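Local coordinates for actinorhodin polyketide putative beta-ketoacyl synthase 2 (Streptomyces coelicolor A3, PDB 1TQY), which probably pairs with a ketosynthase as the chain length factor that helps set polyketide length in actinorhodin biosynthesis, at residues 279-284 against 393-398; 286-291 against 403-408. All coordinates share one frame; numbering follows the deposited sequence.

Contact 1: 279-284 against 393-398; sequences AGLERA and LVLARG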
loop_
_atom_site.group_PDB
_atom_site.type_symbol
_atom_site.label_atom_id
_atom_site.label_comp_id
_atom_site.label_asym_id
_atom_site.label_seq_id
_atom_site.Cartn_x
_atom_site.Cartn_y
_atom_site.Cartn_z
ATOM N N ALA B 279 -24.231 -0.111 -3.921
ATOM C CA ALA B 279 -22.797 0.115 -4.059
ATOM C C ALA B 279 -22.493 1.523 -3.589
ATOM O O ALA B 279 -23.397 2.350 -3.470
ATOM C CB ALA B 279 -22.371 -0.047 -5.508
ATOM N N GLY B 280 -21.217 1.797 -3.326
ATOM C CA GLY B 280 -20.825 3.118 -2.860
ATOM C C GLY B 280 -20.219 4.030 -3.917
ATOM O O GLY B 280 -19.620 5.045 -3.571
ATOM N N LEU B 281 -20.371 3.690 -5.196
ATOM C CA LEU B 281 -19.816 4.509 -6.275
ATOM C C LEU B 281 -20.485 5.880 -6.346
ATOM O O LEU B 281 -19.816 6.912 -6.528
ATOM C CB LEU B 281 -19.957 3.795 -7.630
ATOM C CG LEU B 281 -19.471 4.535 -8.891
ATOM C CD1 LEU B 281 -18.008 4.915 -8.709
ATOM C CD2 LEU B 281 -19.630 3.657 -10.133
ATOM N N GLU B 282 -21.808 5.899 -6.211
ATOM C CA GLU B 282 -22.541 7.161 -6.261
ATOM C C GLU B 282 -22.020 8.048 -5.128
ATOM O O GLU B 282 -21.674 9.205 -5.348
ATOM C CB GLU B 282 -24.052 6.924 -6.094
ATOM C CG GLU B 282 -24.899 8.200 -6.186
ATOM C CD GLU B 282 -26.361 7.968 -5.807
ATOM O OE1 GLU B 282 -27.124 8.957 -5.742
ATOM O OE2 GLU B 282 -26.741 6.798 -5.577
ATOM N N ARG B 283 -21.947 7.491 -3.924
ATOM C CA ARG B 283 -21.461 8.258 -2.784
ATOM C C ARG B 283 -20.063 8.848 -3.033
ATOM O O ARG B 283 -19.827 10.023 -2.745
ATOM C CB ARG B 283 -21.450 7.404 -1.506
ATOM C CG ARG B 283 -20.940 8.162 -0.268
ATOM C CD ARG B 283 -21.275 7.466 1.059
ATOM N NE ARG B 283 -20.487 6.256 1.307
ATOM C CZ ARG B 283 -20.801 5.049 0.850
ATOM N NH1 ARG B 283 -21.899 4.883 0.120
ATOM N NH2 ARG B 283 -20.015 4.014 1.118
ATOM N N ALA B 284 -19.146 8.044 -3.571
ATOM C CA ALA B 284 -17.795 8.527 -3.848
ATOM C C ALA B 284 -17.847 9.741 -4.772
ATOM O O ALA B 284 -17.182 10.752 -4.534
ATOM C CB ALA B 284 -16.944 7.413 -4.495
ATOM N N LEU B 393 -14.721 14.413 -14.402
ATOM C CA LEU B 393 -14.806 13.504 -13.261
ATOM C C LEU B 393 -14.178 12.197 -13.752
ATOM O O LEU B 393 -14.486 11.728 -14.849
ATOM C CB LEU B 393 -16.267 13.243 -12.841
ATOM C CG LEU B 393 -16.446 12.129 -11.792
ATOM C CD1 LEU B 393 -15.956 12.611 -10.443
ATOM C CD2 LEU B 393 -17.924 11.703 -11.690
ATOM N N VAL B 394 -13.276 11.635 -12.953
ATOM C CA VAL B 394 -12.604 10.378 -13.281
ATOM C C VAL B 394 -13.008 9.362 -12.217
ATOM O O VAL B 394 -12.984 9.659 -11.024
ATOM C CB VAL B 394 -11.058 10.539 -13.295
ATOM C CG1 VAL B 394 -10.384 9.193 -13.601
ATOM C CG2 VAL B 394 -10.656 11.565 -14.356
ATOM N N LEU B 395 -13.385 8.168 -12.661
ATOM C CA LEU B 395 -13.840 7.100 -11.771
ATOM C C LEU B 395 -13.005 5.831 -11.887
ATOM O O LEU B 395 -12.539 5.485 -12.970
ATOM C CB LEU B 395 -15.285 6.747 -12.113
ATOM C CG LEU B 395 -16.266 7.913 -12.051
ATOM C CD1 LEU B 395 -17.665 7.438 -12.393
ATOM C CD2 LEU B 395 -16.219 8.506 -10.656
ATOM N N ALA B 396 -12.841 5.121 -10.780
ATOM C CA ALA B 396 -12.089 3.875 -10.818
ATOM C C ALA B 396 -12.620 2.962 -9.737
ATOM O O ALA B 396 -12.982 3.425 -8.664
ATOM C CB ALA B 396 -10.603 4.135 -10.581
ATOM N N ARG B 397 -12.718 1.669 -10.023
ATOM C CA ARG B 397 -13.173 0.750 -8.990
ATOM C C ARG B 397 -12.159 -0.349 -8.868
ATOM O O ARG B 397 -11.443 -0.657 -9.813
ATOM C CB ARG B 397 -14.520 0.118 -9.323
ATOM C CG ARG B 397 -15.622 1.105 -9.559
ATOM C CD ARG B 397 -16.248 0.826 -10.904
ATOM N NE ARG B 397 -17.464 0.056 -10.756
ATOM C CZ ARG B 397 -18.170 -0.458 -11.759
ATOM N NH1 ARG B 397 -17.793 -0.307 -13.026
ATOM N NH2 ARG B 397 -19.279 -1.106 -11.470
ATOM N N GLY B 398 -12.100 -0.935 -7.685
ATOM C CA GLY B 398 -11.179 -2.024 -7.465
ATOM C C GLY B 398 -11.976 -3.235 -7.046
ATOM O O GLY B 398 -12.990 -3.117 -6.360
#

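Contact 2: 286-291 against 403-408; sequences RLALND and NSAAVL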
loop_
_atom_site.group_PDB
_atom_site.type_symbol
_atom_site.label_atom_id
_atom_site.label_comp_id
_atom_site.label_asym_id
_atom_site.label_seq_id
_atom_site.Cartn_x
_atom_site.Cartn_y
_atom_site.Cartn_z
ATOM N N ARG B 286 -20.314 11.950 -5.327
ATOM C CA ARG B 286 -20.828 13.133 -4.643
ATOM C C ARG B 286 -19.851 13.659 -3.598
ATOM O O ARG B 286 -19.811 14.860 -3.325
ATOM C CB ARG B 286 -22.164 12.836 -3.969
ATOM C CG ARG B 286 -23.276 12.501 -4.910
ATOM C CD ARG B 286 -24.525 12.096 -4.143
ATOM N NE ARG B 286 -25.578 11.727 -5.076
ATOM C CZ ARG B 286 -26.282 12.598 -5.791
ATOM N NH1 ARG B 286 -26.056 13.903 -5.669
ATOM N NH2 ARG B 286 -27.188 12.158 -6.654
ATOM N N LEU B 287 -19.077 12.760 -3.003
ATOM C CA LEU B 287 -18.096 13.167 -2.005
ATOM C C LEU B 287 -17.000 13.952 -2.718
ATOM O O LEU B 287 -16.589 15.019 -2.269
ATOM C CB LEU B 287 -17.501 11.943 -1.305
ATOM C CG LEU B 287 -17.861 11.705 0.164
ATOM C CD1 LEU B 287 -19.239 12.241 0.484
ATOM C CD2 LEU B 287 -17.746 10.217 0.474
ATOM N N ALA B 288 -16.544 13.422 -3.846
ATOM C CA ALA B 288 -15.503 14.082 -4.619
ATOM C C ALA B 288 -15.969 15.452 -5.115
ATOM O O ALA B 288 -15.196 16.410 -5.109
ATOM C CB ALA B 288 -15.075 13.198 -5.804
ATOM N N LEU B 289 -17.220 15.553 -5.554
ATOM C CA LEU B 289 -17.741 16.833 -6.043
ATOM C C LEU B 289 -17.808 17.879 -4.937
ATOM O O LEU B 289 -17.553 19.057 -5.185
ATOM C CB LEU B 289 -19.130 16.644 -6.654
ATOM C CG LEU B 289 -19.183 15.947 -8.012
ATOM C CD1 LEU B 289 -20.637 15.804 -8.444
ATOM C CD2 LEU B 289 -18.399 16.754 -9.042
ATOM N N ASN B 290 -18.152 17.447 -3.725
ATOM C CA ASN B 290 -18.240 18.354 -2.575
ATOM C C ASN B 290 -16.875 18.886 -2.178
ATOM O O ASN B 290 -16.717 20.061 -1.839
ATOM C CB ASN B 290 -18.822 17.642 -1.356
ATOM C CG ASN B 290 -20.317 17.510 -1.417
ATOM O OD1 ASN B 290 -21.029 18.490 -1.652
ATOM N ND2 ASN B 290 -20.814 16.295 -1.191
ATOM N N ASP B 291 -15.902 17.988 -2.186
ATOM C CA ASP B 291 -14.536 18.322 -1.836
ATOM C C ASP B 291 -14.070 19.410 -2.801
ATOM O O ASP B 291 -13.390 20.353 -2.408
ATOM C CB ASP B 291 -13.679 17.057 -1.948
ATOM C CG ASP B 291 -12.247 17.268 -1.510
ATOM O OD1 ASP B 291 -11.999 18.162 -0.676
ATOM O OD2 ASP B 291 -11.372 16.516 -1.991
ATOM N N ASN B 403 -14.058 1.958 -4.422
ATOM C CA ASN B 403 -14.535 3.046 -5.267
ATOM C C ASN B 403 -13.643 4.255 -5.126
ATOM O O ASN B 403 -13.199 4.578 -4.028
ATOM C CB ASN B 403 -15.951 3.457 -4.874
ATOM C CG ASN B 403 -16.935 2.351 -5.059
ATOM O OD1 ASN B 403 -17.101 1.843 -6.159
ATOM N ND2 ASN B 403 -17.586 1.955 -3.980
ATOM N N SER B 404 -13.399 4.936 -6.238
ATOM C CA SER B 404 -12.558 6.109 -6.204
ATOM C C SER B 404 -12.988 7.104 -7.268
ATOM O O SER B 404 -13.213 6.747 -8.428
ATOM C CB SER B 404 -11.102 5.689 -6.414
ATOM O OG SER B 404 -10.234 6.778 -6.227
ATOM N N ALA B 405 -13.112 8.360 -6.859
ATOM C CA ALA B 405 -13.523 9.415 -7.764
ATOM C C ALA B 405 -12.597 10.617 -7.632
ATOM O O ALA B 405 -12.108 10.920 -6.543
ATOM C CB ALA B 405 -14.956 9.818 -7.472
ATOM N N ALA B 406 -12.366 11.303 -8.744
ATOM C CA ALA B 406 -11.485 12.456 -8.754
ATOM C C ALA B 406 -12.011 13.508 -9.710
ATOM O O ALA B 406 -12.365 13.207 -10.849
ATOM C CB ALA B 406 -10.090 12.034 -9.172
ATOM N N VAL B 407 -12.070 14.748 -9.247
ATOM C CA VAL B 407 -12.551 15.824 -10.102
ATOM C C VAL B 407 -11.386 16.728 -10.489
ATOM O O VAL B 407 -10.609 17.153 -9.639
ATOM C CB VAL B 407 -13.692 16.614 -9.408
ATOM C CG1 VAL B 407 -13.437 16.682 -7.929
ATOM C CG2 VAL B 407 -13.810 18.010 -10.012
ATOM N N LEU B 408 -11.262 16.998 -11.785
ATOM C CA LEU B 408 -10.179 17.830 -12.310
ATOM C C LEU B 408 -10.732 19.091 -12.961
ATOM O O LEU B 408 -11.870 19.109 -13.431
ATOM C CB LEU B 408 -9.385 17.043 -13.356
ATOM C CG LEU B 408 -8.822 15.683 -12.934
ATOM C CD1 LEU B 408 -8.178 15.018 -14.116
ATOM C CD2 LEU B 408 -7.818 15.873 -11.809
#

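Contact 1: 279-284 against 393-398
Leu281 meets strand 393-398 with its two methyl branches directed at different residues. Leu281 CD2 lies over one face of the Arg397 guanidinium, 4.2 Å from Arg397 NE, while Leu281 CD1 touches Leu395 CD2 at 4.5 Å. The side chain extends with CG anti to the backbone N (chi1 178°), which carries its branched end away from the helix start and toward the strand. Although the CB of Arg397 does not point at the helix, the side chain bends so that one face of its guanidinium turns to Leu281. Its far end is set by other partners: NH2 donates to the backbone oxygen of Leu312, and NH1 makes a long, weak ion pair with Glu316. Ile285, one turn on from Leu281, also packs on Leu395. Behind Leu281, Gly280 is the N-cap residue, and its O accepts the first helical bond from Ala284 N at 3.0 Å. Gly280 O also receives Thr268 OG1, and Asp270 OD1 takes the glycine N-H, which ties the helix start to the end of strand 260-269. This is helix-on-sheet packing in the C-terminal half of a thiolase fold, with the first turn of helix 281-292 against strand 391-398, between strands 301-303 and 402-410.

Contact 2: 286-291 against 403-408
In the C-terminal half of the thiolase fold, helix 281-292 lies against strand 402-410, and Ala288 meets Ala405 and Val407 where the two elements come together. The short helix and strand segments run in roughly the same direction, 31° apart, with their axes approaching to 7.4 Å. Small side chains permit such closeness: Ala288 CB is aimed nearly at Ala405 CB, which it meets at 3.8 Å, whereas the Ala405 methyl is met from its flank. The same Ala288 CB is equally near Ala405 O, so it rests on the strand backbone as well as on that methyl. Two residues further along, Val407 places CG1 between its backbone N and carbonyl carbon, with chi1 at 35° rather than fully staggered. Val407 CG1 comes against the helix backbone, 3.3 Å from Ala288 O and 4.4 Å from Ala288 CB. Around these methyl contacts, Ala266 of strand 260-269 also packs on Ala288, while Thr391 and Ala292 adjoin Val407. Asp291, at the next turn, ties the helix to helix 171-185 by a salt bridge with Arg180 and to strand 260-269 by a hydrogen bond from Cys265 N. Across 286-291 and 403-408 themselves, the joint is made by dispersion and close fit: methyl groups meet one another and main-chain oxygens, and the close spacing probably rests on the small size of the alanines.

Contacts 1 and 2 are successive parts of one interface, their centres 8 Å apart: helix 281-292 supplies its first turn to contact 1 and its later turns to contact 2. The strands they use follow each other in the chain and pair antiparallel, with probable hydrogen bonds from Val394 N to Ala406 O (2.8 Å) and from Ala396 N to Ser404 O (2.9 Å). Asn403 joins the two sets from the strand side, its ND2 packing 3.4 Å from Gly280 C, and Leu395 of contact 1 touches Ala405 of contact 2. Pro21 and Gln58 of the sodium site are in neither contact; both contacts are packing between helix 281-292 and the adjacent strands 391-398 and 402-410.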